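Local coordinates for mannosylglycerate hydrolase MGH1-like glycoside hydrolase domain-containing protein (Thermus thermophilus HB8, PDB 4WVA), which hydrolyses mannosylglycerate, a solute made by thermophiles under osmotic stress, to mannose and glycerate, and probably cleaves glucosylglycerate in the same way, at residues 113-118 / 123-128; 130-135 / 255-260; 276-279 / 284-287. All blocks are in the same frame, centred on the assembly; numbering follows the deposited sequence.

Interaction 1: 113-118 / 123-128; sequences YLYEKD and RARERA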
loop_
_atom_site.group_PDB
_atom_site.type_symbol
_atom_site.label_atom_id
_atom_site.label_comp_id
_atom_site.label_asym_id
_atom_site.label_seq_id
_atom_site.Cartn_x
_atom_site.Cartn_y
_atom_site.Cartn_z
ATOM N N TYR A 113 -22.160 -4.546 -4.785
ATOM C CA TYR A 113 -23.158 -3.887 -3.955
ATOM C C TYR A 113 -24.519 -4.587 -4.041
ATOM O O TYR A 113 -25.146 -4.885 -3.008
ATOM C CB TYR A 113 -23.337 -2.413 -4.329
ATOM C CG TYR A 113 -24.309 -1.749 -3.410
ATOM C CD1 TYR A 113 -23.892 -1.281 -2.172
ATOM C CD2 TYR A 113 -25.660 -1.661 -3.737
ATOM C CE1 TYR A 113 -24.785 -0.708 -1.307
ATOM C CE2 TYR A 113 -26.559 -1.104 -2.861
ATOM C CZ TYR A 113 -26.110 -0.620 -1.660
ATOM O OH TYR A 113 -27.009 -0.049 -0.790
ATOM N N LEU A 114 -24.984 -4.858 -5.256
ATOM C CA LEU A 114 -26.251 -5.603 -5.413
ATOM C C LEU A 114 -26.180 -6.955 -4.707
ATOM O O LEU A 114 -27.135 -7.367 -4.029
ATOM C CB LEU A 114 -26.624 -5.796 -6.874
ATOM C CG LEU A 114 -26.815 -4.522 -7.703
ATOM C CD1 LEU A 114 -27.188 -4.908 -9.118
ATOM C CD2 LEU A 114 -27.839 -3.563 -7.093
ATOM N N TYR A 115 -25.047 -7.636 -4.861
ATOM C CA TYR A 115 -24.882 -8.953 -4.263
ATOM C C TYR A 115 -24.956 -8.911 -2.737
ATOM O O TYR A 115 -25.645 -9.719 -2.109
ATOM C CB TYR A 115 -23.580 -9.636 -4.721
ATOM C CG TYR A 115 -23.377 -10.941 -4.001
ATOM C CD1 TYR A 115 -24.255 -12.004 -4.208
ATOM C CD2 TYR A 115 -22.367 -11.105 -3.065
ATOM C CE1 TYR A 115 -24.094 -13.199 -3.549
ATOM C CE2 TYR A 115 -22.205 -12.301 -2.385
ATOM C CZ TYR A 115 -23.078 -13.354 -2.632
ATOM O OH TYR A 115 -22.953 -14.564 -1.976
ATOM N N GLU A 116 -24.267 -7.947 -2.138
ATOM C CA GLU A 116 -24.156 -7.906 -0.676
ATOM C C GLU A 116 -25.428 -7.381 -0.020
ATOM O O GLU A 116 -25.736 -7.757 1.125
ATOM C CB GLU A 116 -22.960 -7.050 -0.247
ATOM C CG GLU A 116 -21.611 -7.687 -0.573
ATOM C CD GLU A 116 -20.430 -6.868 -0.096
ATOM O OE1 GLU A 116 -20.652 -5.733 0.360
ATOM O OE2 GLU A 116 -19.290 -7.335 -0.192
ATOM N N LYS A 117 -26.161 -6.524 -0.722
ATOM C CA LYS A 117 -27.289 -5.805 -0.100
ATOM C C LYS A 117 -28.693 -6.246 -0.506
ATOM O O LYS A 117 -29.684 -5.787 0.101
ATOM C CB LYS A 117 -27.176 -4.295 -0.332
ATOM C CG LYS A 117 -25.935 -3.649 0.246
ATOM C CD LYS A 117 -25.830 -3.834 1.738
ATOM C CE LYS A 117 -24.591 -3.139 2.282
ATOM N NZ LYS A 117 -24.729 -3.024 3.753
ATOM N N ASP A 118 -28.817 -7.072 -1.534
ATOM C CA ASP A 118 -30.129 -7.552 -1.942
ATOM C C ASP A 118 -30.761 -8.276 -0.745
ATOM O O ASP A 118 -30.128 -9.139 -0.163
ATOM C CB ASP A 118 -29.978 -8.512 -3.118
ATOM C CG ASP A 118 -31.305 -8.933 -3.731
ATOM O OD1 ASP A 118 -32.380 -8.825 -3.073
ATOM O OD2 ASP A 118 -31.248 -9.388 -4.896
ATOM N N ARG A 123 -31.792 -14.944 -4.535
ATOM C CA ARG A 123 -31.694 -14.219 -5.801
ATOM C C ARG A 123 -30.296 -13.646 -5.957
ATOM O O ARG A 123 -29.697 -13.738 -7.025
ATOM C CB ARG A 123 -32.696 -13.074 -5.886
ATOM C CG ARG A 123 -32.453 -12.171 -7.094
ATOM C CD ARG A 123 -33.539 -11.146 -7.270
ATOM N NE ARG A 123 -33.652 -10.285 -6.106
ATOM C CZ ARG A 123 -34.774 -9.742 -5.656
ATOM N NH1 ARG A 123 -35.948 -9.973 -6.264
ATOM N NH2 ARG A 123 -34.739 -8.989 -4.571
ATOM N N ALA A 124 -29.779 -13.050 -4.891
ATOM C CA ALA A 124 -28.423 -12.491 -4.938
ATOM C C ALA A 124 -27.402 -13.529 -5.392
ATOM O O ALA A 124 -26.549 -13.251 -6.244
ATOM C CB ALA A 124 -28.032 -11.918 -3.590
ATOM N N ARG A 125 -27.465 -14.726 -4.812
ATOM C CA ARG A 125 -26.516 -15.774 -5.160
ATOM C C ARG A 125 -26.706 -16.201 -6.610
ATOM O O ARG A 125 -25.731 -16.389 -7.334
ATOM C CB ARG A 125 -26.628 -16.972 -4.207
ATOM C CG ARG A 125 -26.027 -16.693 -2.831
ATOM C CD ARG A 125 -25.960 -17.947 -1.964
ATOM N NE ARG A 125 -27.284 -18.322 -1.474
ATOM C CZ ARG A 125 -27.808 -17.966 -0.300
ATOM N NH1 ARG A 125 -27.130 -17.225 0.580
ATOM N NH2 ARG A 125 -29.033 -18.375 0.003
ATOM N N GLU A 126 -27.960 -16.351 -7.039
ATOM C CA GLU A 126 -28.222 -16.755 -8.421
ATOM C C GLU A 126 -27.693 -15.726 -9.415
ATOM O O GLU A 126 -27.031 -16.085 -10.395
ATOM C CB GLU A 126 -29.713 -17.042 -8.679
ATOM C CG GLU A 126 -29.947 -17.674 -10.047
ATOM C CD GLU A 126 -31.407 -17.931 -10.395
ATOM O OE1 GLU A 126 -32.314 -17.325 -9.784
ATOM O OE2 GLU A 126 -31.643 -18.744 -11.319
ATOM N N ARG A 127 -27.947 -14.446 -9.151
ATOM C CA ARG A 127 -27.539 -13.400 -10.095
ATOM C C ARG A 127 -26.013 -13.226 -10.109
ATOM O O ARG A 127 -25.417 -13.072 -11.170
ATOM C CB ARG A 127 -28.206 -12.075 -9.765
ATOM C CG ARG A 127 -29.723 -12.101 -9.820
ATOM C CD ARG A 127 -30.285 -12.118 -11.227
ATOM N NE ARG A 127 -31.738 -12.214 -11.137
ATOM C CZ ARG A 127 -32.395 -13.342 -10.874
ATOM N NH1 ARG A 127 -31.748 -14.496 -10.762
ATOM N NH2 ARG A 127 -33.708 -13.328 -10.732
ATOM N N ALA A 128 -25.398 -13.236 -8.935
ATOM C CA ALA A 128 -23.939 -13.060 -8.855
ATOM C C ALA A 128 -23.191 -14.230 -9.470
ATOM O O ALA A 128 -22.202 -14.029 -10.158
ATOM C CB ALA A 128 -23.490 -12.845 -7.423
HETATM O O HOH W 1 -25.538 -14.897 -0.272
#
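With chi1 at -173°, Asp-118 sets its carboxylate opposite the backbone N and facing Arg-123, whose chain runs extended through chi1 and chi2 and then bends at chi3 to turn its guanidinium side-on to the acid. Arg-123 NE donates to Asp-118 OD2 at 2.8 Å, and NH2 of Arg-123 donates to OD1 of Asp-118 at 2.8 Å. Both bonds are nearly straight and both use the syn lone pairs. The carboxylate and guanidinium planes lie only 21° apart, so the pair is a nearly coplanar two-point salt bridge that fixes the rotation of both groups. Trp-52 NE1 also binds OD2 and the backbone N of Asp-120 binds OD1, which shares the acid's oxygens among several donors and would probably favour its ionised form.

The bridge spans a helical hairpin: helix 107-117 ends just before Asp-118 and, after a short connection, helix 121-146 returns nearly antiparallel. Their local axes approach to 8.7 Å at an angle of 155°, in keeping with the helical hairpins of an (alpha/alpha)6 barrel. The small side chains of Ala-124 and Ala-128 face Tyr-115 here, consistent with the close approach. Ala-124 lies opposite Tyr-115, with their CA atoms 5.1 Å apart, and the tyrosine ring meets the second helix with its CD1 edge. Tyr-115 CD1 is 3.3 Å from the Ala-124 carbonyl O, which sits near the ring plane, and 3.4 Å from the Ala-128 CB methyl, which comes in obliquely.

Farther out, Tyr-115 OH lies 3.8 Å from Arg-125 CG. Its main polar partner is the Gly-292 carbonyl of the second subunit. A water donates to this hydroxyl and accepts, weakly, from Arg-125 NH1, which also bonds to Ala-291 O of the second subunit, while Arg-125 NH2 pairs with Asp-122.

Interaction 2: 130-135 / 255-260; sequences YLFPKL and LQEDPY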
loop_
_atom_site.group_PDB
_atom_site.type_symbol
_atom_site.label_atom_id
_atom_site.label_comp_id
_atom_site.label_asym_id
_atom_site.label_seq_id
_atom_site.Cartn_x
_atom_site.Cartn_y
_atom_site.Cartn_z
ATOM N N TYR A 130 -24.203 -15.988 -11.891
ATOM C CA TYR A 130 -24.418 -15.854 -13.319
ATOM C C TYR A 130 -23.494 -14.792 -13.916
ATOM O O TYR A 130 -22.858 -15.021 -14.941
ATOM C CB TYR A 130 -25.895 -15.536 -13.596
ATOM C CG TYR A 130 -26.241 -15.418 -15.062
ATOM C CD1 TYR A 130 -26.381 -16.547 -15.853
ATOM C CD2 TYR A 130 -26.427 -14.185 -15.653
ATOM C CE1 TYR A 130 -26.718 -16.441 -17.190
ATOM C CE2 TYR A 130 -26.751 -14.065 -16.993
ATOM C CZ TYR A 130 -26.879 -15.211 -17.761
ATOM O OH TYR A 130 -27.222 -15.109 -19.084
ATOM N N LEU A 131 -23.400 -13.646 -13.250
ATOM C CA LEU A 131 -22.612 -12.534 -13.762
ATOM C C LEU A 131 -21.098 -12.671 -13.534
ATOM O O LEU A 131 -20.315 -12.107 -14.300
ATOM C CB LEU A 131 -23.110 -11.215 -13.150
ATOM C CG LEU A 131 -24.462 -10.744 -13.695
ATOM C CD1 LEU A 131 -24.933 -9.529 -12.916
ATOM C CD2 LEU A 131 -24.379 -10.446 -15.183
ATOM N N PHE A 132 -20.675 -13.386 -12.489
ATOM C CA PHE A 132 -19.266 -13.395 -12.138
ATOM C C PHE A 132 -18.331 -13.801 -13.307
ATOM O O PHE A 132 -17.358 -13.097 -13.592
ATOM C CB PHE A 132 -18.987 -14.273 -10.915
ATOM C CG PHE A 132 -17.532 -14.351 -10.582
ATOM C CD1 PHE A 132 -16.910 -13.323 -9.903
ATOM C CD2 PHE A 132 -16.772 -15.425 -11.012
ATOM C CE1 PHE A 132 -15.553 -13.378 -9.631
ATOM C CE2 PHE A 132 -15.416 -15.492 -10.756
ATOM C CZ PHE A 132 -14.803 -14.458 -10.067
ATOM N N PRO A 133 -18.610 -14.938 -13.975
ATOM C CA PRO A 133 -17.698 -15.324 -15.071
ATOM C C PRO A 133 -17.746 -14.362 -16.265
ATOM O O PRO A 133 -16.761 -14.201 -16.983
ATOM C CB PRO A 133 -18.172 -16.725 -15.473
ATOM C CG PRO A 133 -19.522 -16.879 -14.907
ATOM C CD PRO A 133 -19.692 -15.912 -13.770
ATOM N N LYS A 134 -18.868 -13.677 -16.433
ATOM C CA LYS A 134 -19.000 -12.654 -17.463
ATOM C C LYS A 134 -18.170 -11.398 -17.149
ATOM O O LYS A 134 -17.481 -10.870 -18.015
ATOM C CB LYS A 134 -20.479 -12.305 -17.652
ATOM C CG LYS A 134 -21.313 -13.508 -18.067
ATOM C CD LYS A 134 -22.735 -13.121 -18.411
ATOM C CE LYS A 134 -23.578 -14.336 -18.758
ATOM N NZ LYS A 134 -23.068 -15.014 -19.979
ATOM N N LEU A 135 -18.251 -10.919 -15.906
ATOM C CA LEU A 135 -17.385 -9.840 -15.446
ATOM C C LEU A 135 -15.904 -10.207 -15.608
ATOM O O LEU A 135 -15.090 -9.422 -16.102
ATOM C CB LEU A 135 -17.651 -9.563 -13.961
ATOM C CG LEU A 135 -18.952 -8.841 -13.626
ATOM C CD1 LEU A 135 -19.323 -9.008 -12.169
ATOM C CD2 LEU A 135 -18.774 -7.362 -13.946
ATOM N N LEU A 255 -18.052 -15.993 -3.354
ATOM C CA LEU A 255 -18.644 -17.058 -4.194
ATOM C C LEU A 255 -17.782 -18.327 -4.255
ATOM O O LEU A 255 -18.156 -19.325 -4.896
ATOM C CB LEU A 255 -18.882 -16.538 -5.614
ATOM C CG LEU A 255 -19.880 -15.407 -5.805
ATOM C CD1 LEU A 255 -19.906 -15.024 -7.276
ATOM C CD2 LEU A 255 -21.271 -15.748 -5.301
ATOM N N GLN A 256 -16.629 -18.296 -3.603
ATOM C CA GLN A 256 -15.693 -19.416 -3.579
ATOM C C GLN A 256 -15.202 -19.800 -4.973
ATOM O O GLN A 256 -15.224 -20.973 -5.364
ATOM C CB GLN A 256 -16.258 -20.597 -2.762
ATOM C CG GLN A 256 -16.390 -20.255 -1.273
ATOM C CD GLN A 256 -15.056 -20.292 -0.552
ATOM O OE1 GLN A 256 -14.628 -21.349 -0.059
ATOM N NE2 GLN A 256 -14.375 -19.150 -0.495
ATOM N N GLU A 257 -14.751 -18.777 -5.703
ATOM C CA GLU A 257 -14.021 -18.927 -6.955
ATOM C C GLU A 257 -12.556 -18.527 -6.723
ATOM O O GLU A 257 -12.253 -17.822 -5.767
ATOM C CB GLU A 257 -14.650 -18.047 -8.033
ATOM C CG GLU A 257 -16.080 -18.426 -8.362
ATOM C CD GLU A 257 -16.165 -19.752 -9.105
ATOM O OE1 GLU A 257 -15.111 -20.260 -9.532
ATOM O OE2 GLU A 257 -17.275 -20.296 -9.230
ATOM N N ASP A 258 -11.648 -19.001 -7.571
ATOM C CA ASP A 258 -10.210 -18.750 -7.388
ATOM C C ASP A 258 -9.917 -17.351 -7.954
ATOM O O ASP A 258 -10.126 -17.117 -9.129
ATOM C CB ASP A 258 -9.384 -19.847 -8.093
ATOM C CG ASP A 258 -7.882 -19.658 -7.943
ATOM O OD1 ASP A 258 -7.145 -20.624 -7.584
ATOM O OD2 ASP A 258 -7.414 -18.542 -8.194
ATOM N N PRO A 259 -9.463 -16.403 -7.107
ATOM C CA PRO A 259 -9.218 -15.041 -7.584
ATOM C C PRO A 259 -7.752 -14.723 -7.895
ATOM O O PRO A 259 -7.390 -13.554 -7.947
ATOM C CB PRO A 259 -9.666 -14.178 -6.387
ATOM C CG PRO A 259 -9.509 -15.057 -5.197
ATOM C CD PRO A 259 -9.283 -16.479 -5.646
ATOM N N TYR A 260 -6.912 -15.743 -8.092
ATOM C CA TYR A 260 -5.466 -15.535 -8.223
ATOM C C TYR A 260 -5.186 -14.546 -9.357
ATOM O O TYR A 260 -4.364 -13.645 -9.194
ATOM C CB TYR A 260 -4.766 -16.886 -8.481
ATOM C CG TYR A 260 -3.274 -16.941 -8.253
ATOM C CD1 TYR A 260 -2.387 -17.047 -9.331
ATOM C CD2 TYR A 260 -2.744 -16.976 -6.969
ATOM C CE1 TYR A 260 -1.018 -17.146 -9.125
ATOM C CE2 TYR A 260 -1.380 -17.077 -6.757
ATOM C CZ TYR A 260 -0.520 -17.160 -7.837
ATOM O OH TYR A 260 0.842 -17.253 -7.621
#
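Phe-132 bears on Leu-255 and Glu-257 where helix 121-146 of the (alpha/alpha)6 barrel faces the connection between helices 235-254 and 260-275. That connection starts with a Schellman motif: Gln-256 has positive phi (60°), and two bonds return from this point into the last helical turn. Leu-255 and Glu-257 therefore flank the reversal, and the CB of each is directed at helix 121-146.

The phenylalanine can be traced outward from its backbone. Phe-132 CB touches the Leu-255 CD1 methyl at 3.8 Å, and Phe-132 CG remains beside the same methyl at 4.1 Å. With chi1 at 177° the ring extends past the leucine toward the glutamate. There Phe-132 CD2 comes within 4.1 Å of Glu-257 CG. The next atom, Phe-132 CE2, touches both methylenes, with Glu-257 CB and CG each 3.8 Å away, and CZ at the tip keeps a longer contact with Glu-257 CB. Leu-255 CD1 and Glu-257 CB approach the ring obliquely, so the evidence supports apolar packing and not a stack.

The bend of Glu-257 at chi2 turns its carboxylate, while CB and CG touch CE2 of the ring. The carboxylate and ring planes lie 18° apart, but the aliphatic part does the touching. Leu-248 and Ala-252 of helix 235-254 also pack on Phe-132, seating the ring between that helix and the connection after it.

Beyond the glutamate, Asp-258 prepares the start of helix 260-275 and reaches Arg-150 of the second subunit through OD1. The other oxygen, Asp-258 OD2, closes an Asx turn by accepting the backbone N of Tyr-260 at 2.8 Å, met nearly along the C-O axis.

Interaction 3: 276-279 / 284-287; sequences LWDR and YFSW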
loop_
_atom_site.group_PDB
_atom_site.type_symbol
_atom_site.label_atom_id
_atom_site.label_comp_id
_atom_site.label_asym_id
_atom_site.label_seq_id
_atom_site.Cartn_x
_atom_site.Cartn_y
_atom_site.Cartn_z
ATOM N N LEU A 276 0.691 7.553 -12.158
ATOM C CA LEU A 276 0.096 8.697 -12.856
ATOM C C LEU A 276 0.152 9.976 -12.047
ATOM O O LEU A 276 -0.125 11.067 -12.567
ATOM C CB LEU A 276 -1.357 8.397 -13.235
ATOM C CG LEU A 276 -1.586 7.145 -14.103
ATOM C CD1 LEU A 276 -3.064 6.994 -14.406
ATOM C CD2 LEU A 276 -0.774 7.216 -15.381
ATOM N N TRP A 277 0.471 9.867 -10.762
ATOM C CA TRP A 277 0.609 11.055 -9.930
ATOM C C TRP A 277 1.796 11.907 -10.372
ATOM O O TRP A 277 2.906 11.387 -10.477
ATOM C CB TRP A 277 0.827 10.658 -8.478
ATOM C CG TRP A 277 0.989 11.840 -7.551
ATOM C CD1 TRP A 277 2.148 12.303 -6.993
ATOM C CD2 TRP A 277 -0.051 12.674 -7.054
ATOM N NE1 TRP A 277 1.889 13.379 -6.186
ATOM C CE2 TRP A 277 0.545 13.630 -6.207
ATOM C CE3 TRP A 277 -1.437 12.702 -7.233
ATOM C CZ2 TRP A 277 -0.203 14.614 -5.551
ATOM C CZ3 TRP A 277 -2.175 13.672 -6.586
ATOM C CH2 TRP A 277 -1.564 14.606 -5.751
ATOM N N ASP A 278 1.550 13.203 -10.584
ATOM C CA ASP A 278 2.596 14.159 -10.880
ATOM C C ASP A 278 2.855 15.011 -9.646
ATOM O O ASP A 278 2.003 15.786 -9.213
ATOM C CB ASP A 278 2.205 15.055 -12.062
ATOM C CG ASP A 278 3.361 15.914 -12.518
ATOM O OD1 ASP A 278 3.460 17.057 -12.083
ATOM O OD2 ASP A 278 4.245 15.380 -13.207
ATOM N N ARG A 279 4.029 14.827 -9.048
ATOM C CA ARG A 279 4.370 15.572 -7.843
ATOM C C ARG A 279 4.473 17.078 -8.038
ATOM O O ARG A 279 4.086 17.824 -7.150
ATOM C CB ARG A 279 5.668 15.040 -7.234
ATOM C CG ARG A 279 5.523 13.670 -6.615
ATOM C CD ARG A 279 6.901 13.114 -6.312
ATOM N NE ARG A 279 6.923 11.926 -5.463
ATOM C CZ ARG A 279 6.852 10.672 -5.898
ATOM N NH1 ARG A 279 6.676 10.401 -7.189
ATOM N NH2 ARG A 279 6.945 9.665 -5.025
ATOM N N TYR A 284 -3.191 13.826 -10.405
ATOM C CA TYR A 284 -3.061 12.666 -11.277
ATOM C C TYR A 284 -3.370 13.063 -12.721
ATOM O O TYR A 284 -4.407 13.689 -12.985
ATOM C CB TYR A 284 -4.034 11.560 -10.893
ATOM C CG TYR A 284 -3.753 10.839 -9.582
ATOM C CD1 TYR A 284 -2.926 9.737 -9.542
ATOM C CD2 TYR A 284 -4.365 11.239 -8.398
ATOM C CE1 TYR A 284 -2.706 9.035 -8.363
ATOM C CE2 TYR A 284 -4.143 10.565 -7.210
ATOM C CZ TYR A 284 -3.310 9.464 -7.192
ATOM O OH TYR A 284 -3.102 8.796 -5.999
ATOM N N PHE A 285 -2.498 12.663 -13.636
ATOM C CA PHE A 285 -2.679 12.938 -15.062
ATOM C C PHE A 285 -2.898 11.659 -15.845
ATOM O O PHE A 285 -2.299 10.628 -15.549
ATOM C CB PHE A 285 -1.434 13.616 -15.650
ATOM C CG PHE A 285 -1.212 15.037 -15.185
ATOM C CD1 PHE A 285 -2.267 15.900 -14.967
ATOM C CD2 PHE A 285 0.088 15.517 -15.009
ATOM C CE1 PHE A 285 -2.043 17.214 -14.554
ATOM C CE2 PHE A 285 0.314 16.825 -14.595
ATOM C CZ PHE A 285 -0.755 17.663 -14.360
ATOM N N SER A 286 -3.716 11.753 -16.893
ATOM C CA SER A 286 -3.716 10.741 -17.929
ATOM C C SER A 286 -2.415 10.872 -18.742
ATOM O O SER A 286 -1.762 11.931 -18.724
ATOM C CB SER A 286 -4.936 10.924 -18.830
ATOM O OG SER A 286 -6.152 10.738 -18.111
ATOM N N TRP A 287 -2.044 9.785 -19.424
ATOM C CA TRP A 287 -0.842 9.725 -20.232
ATOM C C TRP A 287 -1.134 9.477 -21.705
ATOM O O TRP A 287 -1.976 8.656 -22.062
ATOM C CB TRP A 287 0.095 8.646 -19.723
ATOM C CG TRP A 287 0.746 8.905 -18.411
ATOM C CD1 TRP A 287 0.692 10.033 -17.647
ATOM C CD2 TRP A 287 1.609 8.002 -17.724
ATOM N NE1 TRP A 287 1.465 9.877 -16.523
ATOM C CE2 TRP A 287 2.035 8.639 -16.552
ATOM C CE3 TRP A 287 2.045 6.697 -17.982
ATOM C CZ2 TRP A 287 2.892 8.022 -15.640
ATOM C CZ3 TRP A 287 2.891 6.091 -17.073
ATOM C CH2 TRP A 287 3.296 6.754 -15.916
HETATM O O HOH W 2 1.706 11.949 -14.616
#
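Leu-276 and Trp-277 make the tight part of this contact with Tyr-284 and Trp-287. Leu-276 CD2 stands over the indole face of Trp-287, 3.4 Å from the centroid of the five-membered ring and 15° off its normal. This is a clear CH-pi contact. On the other flank, the benzo edge of Trp-277 meets the Tyr-284 ring: CE3 of Trp-277 is 3.4 Å from CE2 of Tyr-284 and lies over the tyrosine face, displaced toward its rim. With centroids 4.9 Å apart and planes at 72°, the pair is T-shaped. Trp-277 holds CG anti to the backbone N, which turns the indole edge to the face of Tyr-284. Leu-318 and Leu-319 of helix 313-327 pack on Trp-277, while Tyr-284 OH bonds to Glu-274.

The backbone is joined by one direct bond, Phe-285 N to Leu-276 O at 3.1 Å. Its angle at hydrogen is 174°, although the donor stands above the carbonyl plane. The same oxygen accepts from a water, whose O in turn accepts from Trp-287 NE1 at 2.8 Å in the plane of the indole. The water thus ties Leu-276 O to the Trp-287 indole where the two strands move apart beyond the Trp-277/Tyr-284 pair.

The Asp-278 side is looser and partly exposed. Asp-278 CB lies obliquely to the Phe-285 ring, 3.6 Å from its CE2, and the carboxylate turns back to the N of Ala-281 in the intervening turn. Glu-116 of the third subunit packs on this aspartate.

Trp-277 and Tyr-284 form an antiparallel, non-hydrogen-bonded pair with CA atoms 4.2 Å apart and side chains on one face of the sheet, which joins strands 277-278 and 283-288 as a beta hairpin.

Interactions 1 and 2 share helix 121-146 and adjoin, their centres about 13 Å apart: Leu-255 of interaction 2 also packs on Tyr-115 of interaction 1. Interaction 3 lies elsewhere, its centre about 36 Å and 32 Å from theirs. All three are mainly buried, yet their centres lie about 19 to 22 Å from the chain centre, away from the annotated sites; interactions 1 and 2 meet the second subunit and interaction 3 the third. Chemistry follows place. The helical hairpin of 113-118 / 123-128 combines a tyrosine packed on alanines with a two-point salt bridge, the helix-to-connection contact of 130-135 / 255-260 is apolar, and the hairpin of 276-279 / 284-287 relies on aromatic rings, one backbone bond and a bridging water.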